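Local structure of isoaspartyl dipeptidase (Fervidobacterium islandicum, 7CDH) at residues V21-V27 / K348-F354; F73-T77 / I102-L106. The protein probably hydrolyses isoaspartyl (beta-aspartyl) dipeptides as a zinc-dependent amidohydrolase of the M38 metallopeptidase family, a role linked to protein repair. All coordinates share one frame; numbering follows the deposited sequence.

Contact 1 (V21-V27 / K348-F354)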
loop_
_atom_site.group_PDB
_atom_site.type_symbol
_atom_site.label_atom_id
_atom_site.label_comp_id
_atom_site.label_asym_id
_atom_site.label_seq_id
_atom_site.Cartn_x
_atom_site.Cartn_y
_atom_site.Cartn_z
ATOM N N VAL A 21 9.370 54.427 18.089
ATOM C CA VAL A 21 9.507 52.940 18.050
ATOM C C VAL A 21 10.896 52.569 17.540
ATOM O O VAL A 21 11.246 52.992 16.414
ATOM C CB VAL A 21 8.416 52.252 17.206
ATOM C CG1 VAL A 21 8.450 50.761 17.462
ATOM C CG2 VAL A 21 7.015 52.783 17.491
ATOM N N ILE A 22 11.648 51.847 18.378
ATOM C CA ILE A 22 13.006 51.302 18.083
ATOM C C ILE A 22 12.869 49.789 17.885
ATOM O O ILE A 22 12.325 49.128 18.795
ATOM C CB ILE A 22 13.983 51.621 19.229
ATOM C CG1 ILE A 22 13.913 53.084 19.661
ATOM C CG2 ILE A 22 15.399 51.243 18.842
ATOM C CD1 ILE A 22 13.937 53.262 21.159
ATOM N N PHE A 23 13.361 49.256 16.767
ATOM C CA PHE A 23 13.190 47.820 16.408
ATOM C C PHE A 23 14.395 47.305 15.597
ATOM O O PHE A 23 15.070 48.095 14.915
ATOM C CB PHE A 23 11.857 47.637 15.672
ATOM C CG PHE A 23 11.725 48.485 14.433
ATOM C CD1 PHE A 23 11.270 49.783 14.510
ATOM C CD2 PHE A 23 12.066 47.991 13.191
ATOM C CE1 PHE A 23 11.158 50.563 13.374
ATOM C CE2 PHE A 23 11.957 48.770 12.050
ATOM C CZ PHE A 23 11.502 50.055 12.143
ATOM N N TYR A 24 14.690 46.012 15.744
ATOM C CA TYR A 24 15.539 45.200 14.831
ATOM C C TYR A 24 14.587 44.356 13.966
ATOM O O TYR A 24 14.037 44.882 12.982
ATOM C CB TYR A 24 16.509 44.347 15.658
ATOM C CG TYR A 24 17.742 43.839 14.950
ATOM C CD1 TYR A 24 17.812 43.704 13.574
ATOM C CD2 TYR A 24 18.861 43.479 15.684
ATOM C CE1 TYR A 24 18.972 43.263 12.951
ATOM C CE2 TYR A 24 20.027 43.040 15.077
ATOM C CZ TYR A 24 20.088 42.931 13.703
ATOM O OH TYR A 24 21.254 42.514 13.122
ATOM N N HIS A 25 14.410 43.086 14.340
ATOM C CA HIS A 25 13.391 42.137 13.835
ATOM C C HIS A 25 12.231 42.153 14.819
ATOM O O HIS A 25 11.085 41.959 14.393
ATOM C CB HIS A 25 13.987 40.719 13.707
ATOM C CG HIS A 25 15.057 40.594 12.663
ATOM N ND1 HIS A 25 14.808 40.075 11.394
ATOM C CD2 HIS A 25 16.373 40.911 12.682
ATOM C CE1 HIS A 25 15.924 40.079 10.689
ATOM N NE2 HIS A 25 16.899 40.587 11.456
ATOM N N LYS A 26 12.542 42.379 16.098
ATOM C CA LYS A 26 11.540 42.588 17.165
ATOM C C LYS A 26 11.569 44.043 17.666
ATOM O O LYS A 26 12.587 44.759 17.491
ATOM C CB LYS A 26 11.769 41.535 18.244
ATOM C CG LYS A 26 11.670 40.108 17.720
ATOM C CD LYS A 26 10.981 39.163 18.655
ATOM C CE LYS A 26 11.233 37.703 18.358
ATOM N NZ LYS A 26 11.393 36.951 19.629
ATOM N N VAL A 27 10.442 44.502 18.207
ATOM C CA VAL A 27 10.332 45.859 18.820
ATOM C C VAL A 27 11.196 45.890 20.077
ATOM O O VAL A 27 10.963 45.049 20.996
ATOM C CB VAL A 27 8.884 46.234 19.171
ATOM C CG1 VAL A 27 8.875 47.522 19.995
ATOM C CG2 VAL A 27 8.028 46.372 17.922
ATOM N N LYS A 348 7.067 45.927 23.181
ATOM C CA LYS A 348 8.430 45.391 23.395
ATOM C C LYS A 348 8.356 43.875 23.202
ATOM O O LYS A 348 7.431 43.269 23.793
ATOM C CB LYS A 348 8.902 45.786 24.800
ATOM C CG LYS A 348 10.404 45.749 25.044
ATOM C CD LYS A 348 10.772 46.051 26.484
ATOM C CE LYS A 348 11.897 45.184 27.018
ATOM N NZ LYS A 348 11.770 44.994 28.482
ATOM N N GLY A 349 9.229 43.307 22.355
ATOM C CA GLY A 349 9.397 41.842 22.197
ATOM C C GLY A 349 8.494 41.222 21.129
ATOM O O GLY A 349 8.799 40.122 20.679
ATOM N N GLN A 350 7.406 41.904 20.767
ATOM C CA GLN A 350 6.558 41.635 19.595
ATOM C C GLN A 350 7.388 41.828 18.315
ATOM O O GLN A 350 8.415 42.522 18.343
ATOM C CB GLN A 350 5.332 42.545 19.668
ATOM C CG GLN A 350 4.439 42.298 20.890
ATOM C CD GLN A 350 3.689 40.976 20.906
ATOM O OE1 GLN A 350 3.640 40.235 19.922
ATOM N NE2 GLN A 350 3.051 40.682 22.028
ATOM N N ASP A 351 6.963 41.201 17.224
ATOM C CA ASP A 351 7.701 41.193 15.939
ATOM C C ASP A 351 7.421 42.539 15.265
ATOM O O ASP A 351 6.270 43.038 15.382
ATOM C CB ASP A 351 7.321 39.969 15.089
ATOM C CG ASP A 351 7.810 38.635 15.655
ATOM O OD1 ASP A 351 9.019 38.345 15.510
ATOM O OD2 ASP A 351 6.993 37.895 16.258
ATOM N N ALA A 352 8.434 43.094 14.594
ATOM C CA ALA A 352 8.412 44.453 14.022
ATOM C C ALA A 352 7.674 44.424 12.686
ATOM O O ALA A 352 8.318 44.681 11.643
ATOM C CB ALA A 352 9.818 45.001 13.882
ATOM N N ASP A 353 6.364 44.167 12.735
ATOM C CA ASP A 353 5.474 44.231 11.553
ATOM C C ASP A 353 4.522 45.407 11.745
ATOM O O ASP A 353 3.706 45.341 12.709
ATOM C CB ASP A 353 4.668 42.942 11.373
ATOM C CG ASP A 353 5.468 41.648 11.365
ATOM O OD1 ASP A 353 6.708 41.704 11.164
ATOM O OD2 ASP A 353 4.813 40.576 11.531
ATOM N N PHE A 354 4.603 46.410 10.860
ATOM C CA PHE A 354 3.906 47.722 10.967
ATOM C C PHE A 354 3.451 48.224 9.601
ATOM O O PHE A 354 4.075 47.876 8.600
ATOM C CB PHE A 354 4.842 48.834 11.440
ATOM C CG PHE A 354 5.757 48.502 12.590
ATOM C CD1 PHE A 354 5.256 47.993 13.775
ATOM C CD2 PHE A 354 7.113 48.760 12.504
ATOM C CE1 PHE A 354 6.104 47.669 14.820
ATOM C CE2 PHE A 354 7.956 48.471 13.566
ATOM C CZ PHE A 354 7.446 47.930 14.721
#
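Phe-23 turns CG between its backbone N and carbonyl carbon (chi1 57°), and Phe-354 holds CG anti to its carbonyl carbon (chi1 -44°); these turns bring the edge of the Phe-354 ring against the face of Phe-23 in a T-shaped stack. The centroids are 5.1 Å apart and the planes at 78°. CE2 of Phe-354 stands over the centre of the Phe-23 ring. Val-27 adds CG2 at another point on the Phe-354 edge, 3.6 Å from CZ. CB of Phe-23 also touches CB of Ala-352 at 3.8 Å.

The backbones are joined by three hydrogen bonds. Ala-352 N donates to His-25 O (2.9 Å), Val-27 N to Gln-350 O (2.8 Å) and Gly-349 N to Val-27 O (2.8 Å). Val-27 thus uses both its N and its O, and Lys-26 and Asp-351 form a single beta bridge. The side chains of these two run side by side, but Lys-26 NZ stays 5.0 Å from Asp-351 OD1, so their opposite charges are near without touching.

The contact ties the turn of the hairpin 19-23/27-31 to the loop leading into strand 354-358. Ile-368 of strand 364-369 touches both phenylalanines, and Leu-53 of strand 51-59 packs on Val-21 and Phe-354. Strand 2-6 pairs with strand 19-23 on the side away from strand 27-31.

Contact 2 (F73-T77 / I102-L106)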
loop_
_atom_site.group_PDB
_atom_site.type_symbol
_atom_site.label_atom_id
_atom_site.label_comp_id
_atom_site.label_asym_id
_atom_site.label_seq_id
_atom_site.Cartn_x
_atom_site.Cartn_y
_atom_site.Cartn_z
ATOM N N PHE A 73 -11.358 24.346 -16.009
ATOM C CA PHE A 73 -9.904 24.647 -15.949
ATOM C C PHE A 73 -9.603 26.118 -16.288
ATOM O O PHE A 73 -8.584 26.650 -15.775
ATOM C CB PHE A 73 -9.156 23.695 -16.880
ATOM C CG PHE A 73 -9.225 22.243 -16.481
ATOM C CD1 PHE A 73 -8.602 21.808 -15.322
ATOM C CD2 PHE A 73 -9.892 21.320 -17.269
ATOM C CE1 PHE A 73 -8.662 20.480 -14.945
ATOM C CE2 PHE A 73 -9.924 19.986 -16.910
ATOM C CZ PHE A 73 -9.311 19.571 -15.750
ATOM N N GLU A 74 -10.444 26.761 -17.106
ATOM C CA GLU A 74 -10.317 28.202 -17.511
ATOM C C GLU A 74 -10.642 29.138 -16.336
ATOM O O GLU A 74 -10.370 30.319 -16.449
ATOM C CB GLU A 74 -11.232 28.577 -18.687
ATOM C CG GLU A 74 -12.683 28.141 -18.554
ATOM C CD GLU A 74 -12.981 26.654 -18.786
ATOM O OE1 GLU A 74 -14.189 26.284 -18.750
ATOM O OE2 GLU A 74 -12.015 25.840 -18.972
ATOM N N THR A 75 -11.231 28.640 -15.250
ATOM C CA THR A 75 -11.586 29.464 -14.074
ATOM C C THR A 75 -10.556 29.293 -12.967
ATOM O O THR A 75 -10.767 29.899 -11.947
ATOM C CB THR A 75 -13.026 29.200 -13.643
ATOM O OG1 THR A 75 -13.087 27.921 -13.020
ATOM C CG2 THR A 75 -13.990 29.253 -14.808
ATOM N N ARG A 76 -9.452 28.574 -13.166
ATOM C CA ARG A 76 -8.336 28.606 -12.185
ATOM C C ARG A 76 -7.742 30.020 -12.087
ATOM O O ARG A 76 -7.322 30.587 -13.116
ATOM C CB ARG A 76 -7.182 27.670 -12.551
ATOM C CG ARG A 76 -7.590 26.213 -12.598
ATOM C CD ARG A 76 -6.489 25.410 -13.268
ATOM N NE ARG A 76 -5.826 24.630 -12.263
ATOM C CZ ARG A 76 -4.541 24.615 -12.032
ATOM N NH1 ARG A 76 -3.707 25.323 -12.759
ATOM N NH2 ARG A 76 -4.075 23.847 -11.077
ATOM N N THR A 77 -7.564 30.538 -10.879
ATOM C CA THR A 77 -7.062 31.917 -10.710
ATOM C C THR A 77 -5.557 31.889 -10.526
ATOM O O THR A 77 -4.980 30.878 -10.138
ATOM C CB THR A 77 -7.752 32.620 -9.538
ATOM O OG1 THR A 77 -7.335 31.880 -8.396
ATOM C CG2 THR A 77 -9.256 32.688 -9.688
ATOM N N ILE A 102 -7.211 18.496 -6.117
ATOM C CA ILE A 102 -6.661 17.532 -7.130
ATOM C C ILE A 102 -5.500 18.197 -7.864
ATOM O O ILE A 102 -4.417 17.582 -7.912
ATOM C CB ILE A 102 -7.705 17.087 -8.170
ATOM C CG1 ILE A 102 -8.971 16.512 -7.534
ATOM C CG2 ILE A 102 -7.103 16.090 -9.143
ATOM C CD1 ILE A 102 -8.735 15.216 -6.822
ATOM N N THR A 103 -5.753 19.373 -8.453
ATOM C CA THR A 103 -4.821 20.059 -9.383
ATOM C C THR A 103 -4.044 21.100 -8.600
ATOM O O THR A 103 -3.064 21.632 -9.129
ATOM C CB THR A 103 -5.490 20.697 -10.618
ATOM O OG1 THR A 103 -5.991 21.991 -10.299
ATOM C CG2 THR A 103 -6.625 19.901 -11.218
ATOM N N ARG A 104 -4.488 21.410 -7.395
ATOM C CA ARG A 104 -3.718 22.262 -6.460
ATOM C C ARG A 104 -3.151 21.342 -5.381
ATOM O O ARG A 104 -3.922 20.637 -4.774
ATOM C CB ARG A 104 -4.626 23.334 -5.866
ATOM C CG ARG A 104 -5.452 24.092 -6.887
ATOM C CD ARG A 104 -4.584 25.045 -7.673
ATOM N NE ARG A 104 -5.419 26.072 -8.255
ATOM C CZ ARG A 104 -4.968 27.089 -8.964
ATOM N NH1 ARG A 104 -3.672 27.193 -9.206
ATOM N NH2 ARG A 104 -5.827 27.982 -9.429
ATOM N N SER A 105 -1.841 21.306 -5.228
ATOM C CA SER A 105 -1.109 20.406 -4.320
ATOM C C SER A 105 -0.745 21.143 -3.021
ATOM O O SER A 105 -0.482 22.362 -3.036
ATOM C CB SER A 105 0.102 19.852 -5.059
ATOM O OG SER A 105 1.294 20.516 -4.722
ATOM N N LEU A 106 -0.680 20.403 -1.928
ATOM C CA LEU A 106 -0.214 20.936 -0.634
ATOM C C LEU A 106 1.249 21.353 -0.755
ATOM O O LEU A 106 1.634 22.357 -0.125
ATOM C CB LEU A 106 -0.429 19.872 0.440
ATOM C CG LEU A 106 -1.879 19.709 0.889
ATOM C CD1 LEU A 106 -1.979 18.577 1.890
ATOM C CD2 LEU A 106 -2.403 21.005 1.490
HETATM O O HOH W 1 -2.680 29.432 -10.851
#
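Arg-76 and Arg-104 form a buried polar contact built on stacked guanidinium groups. It joins two loops of the amidohydrolase barrel: one after strand 61-62, the other after strand 90-95 and before helix 106-118. The two groups lie nearly flat on each other, with centres 4.0 Å apart and planes at 21°. The overlap is offset, and the two side chains run past each other in opposite directions.

Arg-76 is bent at chi3 (108°), which turns its NE and NH2 toward the hydroxyl of Thr-103. NH2 donates to Thr-103 OG1 at 2.8 Å, and the bond from NE to the same OG1 is weak at 3.3 Å. OG1 is also hydrogen-bonded to Asp-100. CG2 of Thr-103 lies at the ring edge of Phe-73, 4.3 Å from CE1.

Arg-104 NH2 donates to Thr-77 O at 3.1 Å, in the carbonyl plane and on a lone pair. A water bridges the same pair: it donates to Thr-77 O at 2.8 Å and accepts from Arg-104 NH1 at 3.0 Å. NH2 also bonds Gly-67 O. With an alanine in place of Arg-104, Thr-77 O and Gly-67 O would probably lose their guanidinium donor and the Arg-76 face its stacking partner.

Two like charges are therefore held face to face by bonds at their rims. The carboxylate of Asp-100, reached through Thr-103, may partly offset them.

In the fold
Contact 1 (21-27 / 348-354) and contact 2 (73-77 / 102-106) lie on opposite sides of the chain's centre. Their centres are 37 Å apart and their nearest atoms about 22 Å. Contact 2 is nested along the chain inside the loop that contact 1 closes. Contact 1 joins chain regions from near the two ends, in the small beta domain that accompanies the barrel in this family. Contact 2 is nearer the metal centre: the side chain of Thr-77 is about 10 Å from a zinc ion. Its first loop follows the zinc ligands His-61 and His-63. Both contacts lie beside other subunits of the assembly.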